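Local structure of delta-aminolevulinic acid dehydratase (Toxoplasma gondii ME49, 3OBK) at residues A[41-46]-A[339-344]; A[343-346]-A[351-354]. The protein catalyses the condensation of two molecules of 5-aminolevulinic acid to the pyrrole porphobilinogen, an early step of tetrapyrrole (heme) biosynthesis. One frame throughout, in Å; residues are numbered along the deposited sequence.

Contact 1: A[41-46]-A[339-344]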
ATOM      1  N   VAL A  41      22.780  -1.835  19.184  1.00  9.12           N
ATOM      2  CA  VAL A  41      23.987  -1.337  18.555  1.00  8.45           C
ATOM      3  C   VAL A  41      25.090  -2.282  18.947  1.00  8.92           C
ATOM      4  O   VAL A  41      25.184  -2.667  20.105  1.00  9.77           O
ATOM      5  CB  VAL A  41      24.364   0.079  19.072  1.00  8.33           C
ATOM      6  CG1 VAL A  41      25.709   0.457  18.614  1.00  7.99           C
ATOM      7  CG2 VAL A  41      23.359   1.117  18.650  1.00  7.94           C
ATOM      8  N   LYS A  42      25.943  -2.633  18.000  1.00  8.90           N
ATOM      9  CA  LYS A  42      27.128  -3.418  18.281  1.00  9.47           C
ATOM     10  C   LYS A  42      28.344  -2.750  17.630  1.00  9.63           C
ATOM     11  O   LYS A  42      28.181  -1.978  16.677  1.00 10.60           O
ATOM     12  CB  LYS A  42      26.959  -4.844  17.777  1.00  9.35           C
ATOM     13  CG  LYS A  42      26.537  -4.938  16.333  1.00  9.51           C
ATOM     14  CD  LYS A  42      26.479  -6.359  15.800  1.00  8.98           C
ATOM     15  CE  LYS A  42      26.115  -6.385  14.340  1.00  8.71           C
ATOM     16  NZ  LYS A  42      27.038  -5.652  13.396  1.00  8.45           N
ATOM     17  N   PRO A  43      29.550  -3.015  18.142  1.00  9.30           N
ATOM     18  CA  PRO A  43      30.741  -2.431  17.569  1.00  9.43           C
ATOM     19  C   PRO A  43      30.956  -2.748  16.082  1.00 10.00           C
ATOM     20  O   PRO A  43      31.399  -1.892  15.334  1.00  9.74           O
ATOM     21  CB  PRO A  43      31.873  -3.065  18.392  1.00 10.37           C
ATOM     22  CG  PRO A  43      31.255  -3.413  19.720  1.00 10.35           C
ATOM     23  CD  PRO A  43      29.825  -3.763  19.387  1.00 10.41           C
ATOM     24  N   SER A  44      30.662  -3.976  15.657  1.00 10.67           N
ATOM     25  CA  SER A  44      30.900  -4.367  14.271  1.00 11.32           C
ATOM     26  C   SER A  44      29.883  -3.765  13.265  1.00 11.89           C
ATOM     27  O   SER A  44      29.968  -4.054  12.052  1.00 11.72           O
ATOM     28  CB  SER A  44      30.932  -5.883  14.141  1.00 11.74           C
ATOM     29  OG  SER A  44      29.651  -6.440  14.244  1.00 12.43           O
ATOM     30  N   SER A  45      28.944  -2.950  13.774  1.00 11.31           N
ATOM     31  CA  SER A  45      28.091  -2.131  12.939  1.00 11.43           C
ATOM     32  C   SER A  45      28.677  -0.715  12.798  1.00 11.20           C
ATOM     33  O   SER A  45      28.108   0.117  12.094  1.00 12.21           O
ATOM     34  CB  SER A  45      26.655  -2.070  13.500  1.00 11.53           C
ATOM     35  OG  SER A  45      26.006  -3.361  13.491  1.00 13.03           O
ATOM     36  N   LEU A  46      29.817  -0.439  13.413  1.00 10.70           N
ATOM     37  CA  LEU A  46      30.432   0.886  13.308  1.00 10.16           C
ATOM     38  C   LEU A  46      31.616   0.883  12.325  1.00 10.12           C
ATOM     39  O   LEU A  46      32.405  -0.064  12.284  1.00 10.56           O
ATOM     40  CB  LEU A  46      30.902   1.372  14.683  1.00 10.18           C
ATOM     41  CG  LEU A  46      29.870   1.312  15.826  1.00 11.27           C
ATOM     42  CD1 LEU A  46      30.442   1.810  17.154  1.00  7.88           C
ATOM     43  CD2 LEU A  46      28.528   2.058  15.462  1.00  9.13           C
ATOM     44  N   LYS A 339      34.879   1.032  22.785  1.00 14.23           N
ATOM     45  CA  LYS A 339      35.665   0.923  23.990  1.00 15.50           C
ATOM     46  C   LYS A 339      34.744   0.949  25.187  1.00 15.57           C
ATOM     47  O   LYS A 339      34.877   0.136  26.086  1.00 16.25           O
ATOM     48  CB  LYS A 339      36.687   2.050  24.060  1.00 16.27           C
ATOM     49  CG  LYS A 339      37.713   1.939  25.163  1.00 18.37           C
ATOM     50  CD  LYS A 339      38.715   3.086  25.031  1.00 21.75           C
ATOM     51  CE  LYS A 339      39.501   3.323  26.304  1.00 24.97           C
ATOM     52  NZ  LYS A 339      40.094   4.680  26.254  1.00 27.69           N
ATOM     53  N   TRP A 340      33.800   1.878  25.194  1.00 15.01           N
ATOM     54  CA  TRP A 340      32.870   1.960  26.283  1.00 15.20           C
ATOM     55  C   TRP A 340      32.107   0.667  26.412  1.00 15.08           C
ATOM     56  O   TRP A 340      31.906   0.148  27.502  1.00 15.94           O
ATOM     57  CB  TRP A 340      31.899   3.099  26.064  1.00 15.26           C
ATOM     58  CG  TRP A 340      32.480   4.448  26.301  1.00 17.44           C
ATOM     59  CD1 TRP A 340      33.382   4.805  27.271  1.00 19.75           C
ATOM     60  CD2 TRP A 340      32.160   5.642  25.592  1.00 17.13           C
ATOM     61  NE1 TRP A 340      33.650   6.142  27.187  1.00 20.94           N
ATOM     62  CE2 TRP A 340      32.907   6.680  26.168  1.00 19.54           C
ATOM     63  CE3 TRP A 340      31.306   5.934  24.535  1.00 17.85           C
ATOM     64  CZ2 TRP A 340      32.832   7.987  25.714  1.00 21.14           C
ATOM     65  CZ3 TRP A 340      31.233   7.229  24.073  1.00 18.63           C
ATOM     66  CH2 TRP A 340      31.984   8.242  24.659  1.00 20.27           C
ATOM     67  N   MET A 341      31.673   0.141  25.284  1.00 14.80           N
ATOM     68  CA  MET A 341      30.933  -1.098  25.294  1.00 14.40           C
ATOM     69  C   MET A 341      31.796  -2.227  25.838  1.00 14.74           C
ATOM     70  O   MET A 341      31.325  -3.012  26.681  1.00 14.58           O
ATOM     71  CB  MET A 341      30.413  -1.423  23.894  1.00 13.78           C
ATOM     72  CG  MET A 341      29.262  -0.536  23.454  1.00 13.76           C
ATOM     73  SD  MET A 341      28.706  -0.817  21.760  1.00 12.63           S
ATOM     74  CE  MET A 341      27.998  -2.416  21.975  1.00 13.16           C
ATOM     75  N   VAL A 342      33.057  -2.300  25.395  1.00 15.11           N
ATOM     76  CA  VAL A 342      33.937  -3.400  25.831  1.00 15.61           C
ATOM     77  C   VAL A 342      34.315  -3.247  27.300  1.00 16.77           C
ATOM     78  O   VAL A 342      34.257  -4.187  28.040  1.00 17.15           O
ATOM     79  CB  VAL A 342      35.160  -3.577  24.915  1.00 15.88           C
ATOM     80  CG1 VAL A 342      36.149  -4.594  25.502  1.00 14.31           C
ATOM     81  CG2 VAL A 342      34.689  -4.001  23.484  1.00 13.03           C
ATOM     82  N   GLU A 343      34.600  -2.041  27.754  1.00 18.23           N
ATOM     83  CA  GLU A 343      34.828  -1.823  29.184  1.00 19.51           C
ATOM     84  C   GLU A 343      33.640  -2.198  30.082  1.00 20.15           C
ATOM     85  O   GLU A 343      33.834  -2.736  31.172  1.00 20.44           O
ATOM     86  CB  GLU A 343      35.284  -0.391  29.446  1.00 19.51           C
ATOM     87  CG  GLU A 343      36.779  -0.232  29.193  1.00 21.23           C
ATOM     88  CD  GLU A 343      37.264   1.217  28.986  1.00 24.21           C
ATOM     89  OE1 GLU A 343      36.430   2.187  29.041  1.00 24.24           O
ATOM     90  OE2 GLU A 343      38.503   1.349  28.743  1.00 24.39           O
ATOM     91  N   ASP A 344      32.423  -1.929  29.620  1.00 20.64           N
ATOM     92  CA  ASP A 344      31.234  -2.212  30.412  1.00 20.91           C
ATOM     93  C   ASP A 344      31.043  -3.710  30.495  1.00 21.57           C
ATOM     94  O   ASP A 344      30.774  -4.257  31.561  1.00 22.32           O
ATOM     95  CB  ASP A 344      30.003  -1.571  29.802  1.00 20.27           C
ATOM     96  CG  ASP A 344      28.794  -1.781  30.650  1.00 20.80           C
ATOM     97  OD1 ASP A 344      28.715  -1.164  31.719  1.00 22.89           O
ATOM     98  OD2 ASP A 344      27.918  -2.576  30.283  1.00 21.21           O
TER

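Contact 2: A[343-346]-A[351-354]. With EDO (1,2-ethanediol), chain M.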
ATOM      1  N   GLU A 343      34.600  -2.041  27.754  1.00 18.23           N
ATOM      2  CA  GLU A 343      34.828  -1.823  29.184  1.00 19.51           C
ATOM      3  C   GLU A 343      33.640  -2.198  30.082  1.00 20.15           C
ATOM      4  O   GLU A 343      33.834  -2.736  31.172  1.00 20.44           O
ATOM      5  CB  GLU A 343      35.284  -0.391  29.446  1.00 19.51           C
ATOM      6  CG  GLU A 343      36.779  -0.232  29.193  1.00 21.23           C
ATOM      7  CD  GLU A 343      37.264   1.217  28.986  1.00 24.21           C
ATOM      8  OE1 GLU A 343      36.430   2.187  29.041  1.00 24.24           O
ATOM      9  OE2 GLU A 343      38.503   1.349  28.743  1.00 24.39           O
ATOM     10  N   ASP A 344      32.423  -1.929  29.620  1.00 20.64           N
ATOM     11  CA  ASP A 344      31.234  -2.212  30.412  1.00 20.91           C
ATOM     12  C   ASP A 344      31.043  -3.710  30.495  1.00 21.57           C
ATOM     13  O   ASP A 344      30.774  -4.257  31.561  1.00 22.32           O
ATOM     14  CB  ASP A 344      30.003  -1.571  29.802  1.00 20.27           C
ATOM     15  CG  ASP A 344      28.794  -1.781  30.650  1.00 20.80           C
ATOM     16  OD1 ASP A 344      28.715  -1.164  31.719  1.00 22.89           O
ATOM     17  OD2 ASP A 344      27.918  -2.576  30.283  1.00 21.21           O
ATOM     18  N   MET A 345      31.249  -4.386  29.380  1.00 21.74           N
ATOM     19  CA  MET A 345      31.075  -5.836  29.333  1.00 22.52           C
ATOM     20  C   MET A 345      32.145  -6.546  30.142  1.00 23.59           C
ATOM     21  O   MET A 345      31.901  -7.623  30.660  1.00 23.79           O
ATOM     22  CB  MET A 345      31.136  -6.321  27.891  1.00 22.41           C
ATOM     23  CG  MET A 345      30.511  -7.658  27.626  1.00 24.39           C
ATOM     24  SD  MET A 345      28.706  -7.666  27.624  1.00 26.93           S
ATOM     25  CE  MET A 345      28.440  -8.592  29.130  1.00 27.88           C
ATOM     26  N   LYS A 346      33.342  -5.968  30.227  1.00 23.89           N
ATOM     27  CA  LYS A 346      34.406  -6.586  30.996  1.00 24.48           C
ATOM     28  C   LYS A 346      34.245  -6.228  32.444  1.00 24.86           C
ATOM     29  O   LYS A 346      34.790  -6.899  33.303  1.00 25.05           O
ATOM     30  CB  LYS A 346      35.786  -6.143  30.525  1.00 24.64           C
ATOM     31  CG  LYS A 346      36.362  -6.942  29.370  1.00 25.76           C
ATOM     32  CD  LYS A 346      37.673  -6.266  28.888  1.00 29.19           C
ATOM     33  CE  LYS A 346      38.616  -7.177  28.076  1.00 30.70           C
ATOM     34  NZ  LYS A 346      38.013  -8.521  27.731  1.00 32.44           N
ATOM     35  N   PHE A 351      25.136  -1.481  31.158  1.00 19.16           N
ATOM     36  CA  PHE A 351      24.264  -1.283  29.990  1.00 17.13           C
ATOM     37  C   PHE A 351      24.463  -2.235  28.805  1.00 15.80           C
ATOM     38  O   PHE A 351      23.761  -2.114  27.782  1.00 15.34           O
ATOM     39  CB  PHE A 351      24.367   0.169  29.512  1.00 16.37           C
ATOM     40  CG  PHE A 351      25.677   0.503  28.857  1.00 16.13           C
ATOM     41  CD1 PHE A 351      25.798   0.496  27.474  1.00 14.85           C
ATOM     42  CD2 PHE A 351      26.791   0.818  29.614  1.00 16.05           C
ATOM     43  CE1 PHE A 351      26.997   0.821  26.876  1.00 14.28           C
ATOM     44  CE2 PHE A 351      27.975   1.137  29.023  1.00 14.96           C
ATOM     45  CZ  PHE A 351      28.084   1.133  27.647  1.00 14.80           C
ATOM     46  N   THR A 352      25.402  -3.171  28.898  1.00 14.60           N
ATOM     47  CA  THR A 352      25.675  -4.030  27.752  1.00 12.98           C
ATOM     48  C   THR A 352      25.342  -5.477  28.022  1.00 12.85           C
ATOM     49  O   THR A 352      25.247  -5.881  29.163  1.00 12.97           O
ATOM     50  CB  THR A 352      27.141  -3.908  27.282  1.00 12.93           C
ATOM     51  OG1 THR A 352      28.040  -4.295  28.346  1.00 12.60           O
ATOM     52  CG2 THR A 352      27.410  -2.483  26.785  1.00 11.94           C
ATOM     53  N   GLU A 353      25.146  -6.249  26.960  1.00 12.55           N
ATOM     54  CA  GLU A 353      25.071  -7.712  27.075  1.00 13.09           C
ATOM     55  C   GLU A 353      25.521  -8.361  25.770  1.00 12.75           C
ATOM     56  O   GLU A 353      25.736  -7.671  24.780  1.00 12.05           O
ATOM     57  CB  GLU A 353      23.675  -8.184  27.489  1.00 13.07           C
ATOM     58  CG  GLU A 353      22.675  -8.188  26.403  1.00 13.30           C
ATOM     59  CD  GLU A 353      21.295  -8.532  26.915  1.00 15.13           C
ATOM     60  OE1 GLU A 353      20.536  -7.625  27.327  1.00 15.44           O
ATOM     61  OE2 GLU A 353      20.968  -9.734  26.902  1.00 16.44           O
ATOM     62  N   PRO A 354      25.736  -9.680  25.792  1.00 12.96           N
ATOM     63  CA  PRO A 354      26.214 -10.342  24.598  1.00 12.70           C
ATOM     64  C   PRO A 354      25.140 -10.453  23.554  1.00 12.98           C
ATOM     65  O   PRO A 354      23.959 -10.574  23.889  1.00 13.22           O
ATOM     66  CB  PRO A 354      26.546 -11.744  25.069  1.00 12.94           C
ATOM     67  CG  PRO A 354      26.450 -11.734  26.518  1.00 13.49           C
ATOM     68  CD  PRO A 354      25.663 -10.585  26.943  1.00 13.27           C
TER
HETATM   69  C1  EDO M 375      21.752  -4.345  26.674  1.00 16.57           C
HETATM   70  O1  EDO M 375      21.654  -5.285  27.753  1.00 15.38           O
HETATM   71  C2  EDO M 375      20.635  -4.523  25.633  1.00 14.90           C
HETATM   72  O2  EDO M 375      19.397  -4.047  26.161  1.00 16.05           O

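Contact 1: A[41-46]-A[339-344]
Met341 reaches out of helix 334-346, the last helix of the TIM barrel, and lays its thioether end against Val41, Lys42 and Pro43, in the loop that runs into barrel strand 46-53. Nearly all the touching is done by one methyl group. Met341 CE sits 3.4 Å from Pro43 CD and equally close to the backbone, with Met341 CE 3.4 Å from Val41 O, while Met341 SD lies 3.9 Å from Pro43 CD. The chain leaves the helix with CG on the far side of CB from the carbonyl carbon (chi1 -73°), then kinks at the sulfur (chi3 69°), which turns CE in against the CD corner of the proline ring. A flexible, unbranched thioether suits this task, since it can follow an uneven backbone surface. Proline suits the start of the 3-10 turn 43-45, where no N-H is required, and its compact, puckered ring offers an apolar CD and CG to the methionine.

Around this tight spot the fit is looser. Val342, partly exposed, comes no nearer than 5.1 Å to the loop and leans on Tyr85 instead, and the side chain of Leu46 packs on Ala334 and Ala337, earlier on the same helix. A second subunit adds to the burial, its Cys355 packing on Met341. Lys42 turns its back on the helix: the long chain carries its ammonium group across the 3-10 turn, where Gln34 O of the second subunit also accepts from it, and there Lys42 NZ donates to Ser44 OG at 2.9 Å.

Contact 2: A[343-346]-A[351-354]
The carboxylate of Asp344 overhangs the CD2-CE2 rim of the Phe351 ring, OD2 on the side of one face, where the C-terminal tail of this TIM-barrel protein turns back along the last helix, 334-346. The two planes are tilted by 31°, and Asp344 CG is 3.4 Å from Phe351 CE2. The methyl of Thr352 covers another part of that same face, Thr352 CG2 standing 3.3 Å above the ring plane. An aromatic ring suits a spot between these groups and Lys311 and Leu315 of helix 310-324, which also touch it.

With CG anti to the backbone N (chi1 -176°), Asp344 points its acid group at the returning chain, and one oxygen gathers several donors. Phe351 N meets Asp344 OD2 at 3.1 Å, on the syn side but 34° out of the carboxylate plane. Thr352 OG1 donates to the anti lone pair of Asp344 OD2 at 2.6 Å, and Thr352 N adds a weak, bent bond. OD1 accepts from Lys350 N, so both oxygens are held, which should restrict rotation of the group. An aspartate suits the turn because one short acid can collect successive N-H groups, which probably help to stabilise its negative charge. Threonine brings both a hydroxyl for the acid and a methyl for the ring.

Farther along, the flexible thioether of Met345 can follow the strand, with Met345 SD 3.7 Å from Glu353 CA and Met345 CE 4.1 Å from Pro354 CD; it also packs on Met345 of the second subunit. Glu353 pairs with an antiparallel strand of that subunit and bonds through OE1 to its Ser44 OG. The same Glu353 OE1 accepts from O1 of a 1,2-ethanediol, probably a crystallisation additive, at 2.6 Å.

Overall arrangement
The chain meets the two contacts in sequence: loop 41-46 leads into strand 46-53, nearly three hundred residues of barrel follow, and then helix 334-346 serves both before the tail turns back through 351-354. The contacts share Glu343 and Asp344, and their centres are 8 Å apart. They touch where Met341 O comes 3.9 Å from Thr352 OG1. Contact 1 joins the last barrel helix to the entry of strand 46-53, whereas contact 2, farther from the centre of the chain, fixes the tail to that helix. Both reach the second subunit, where the tail strand continues a sheet, so this region, beside the pairing of 46-53 with 328-331, probably has a part in joining subunits.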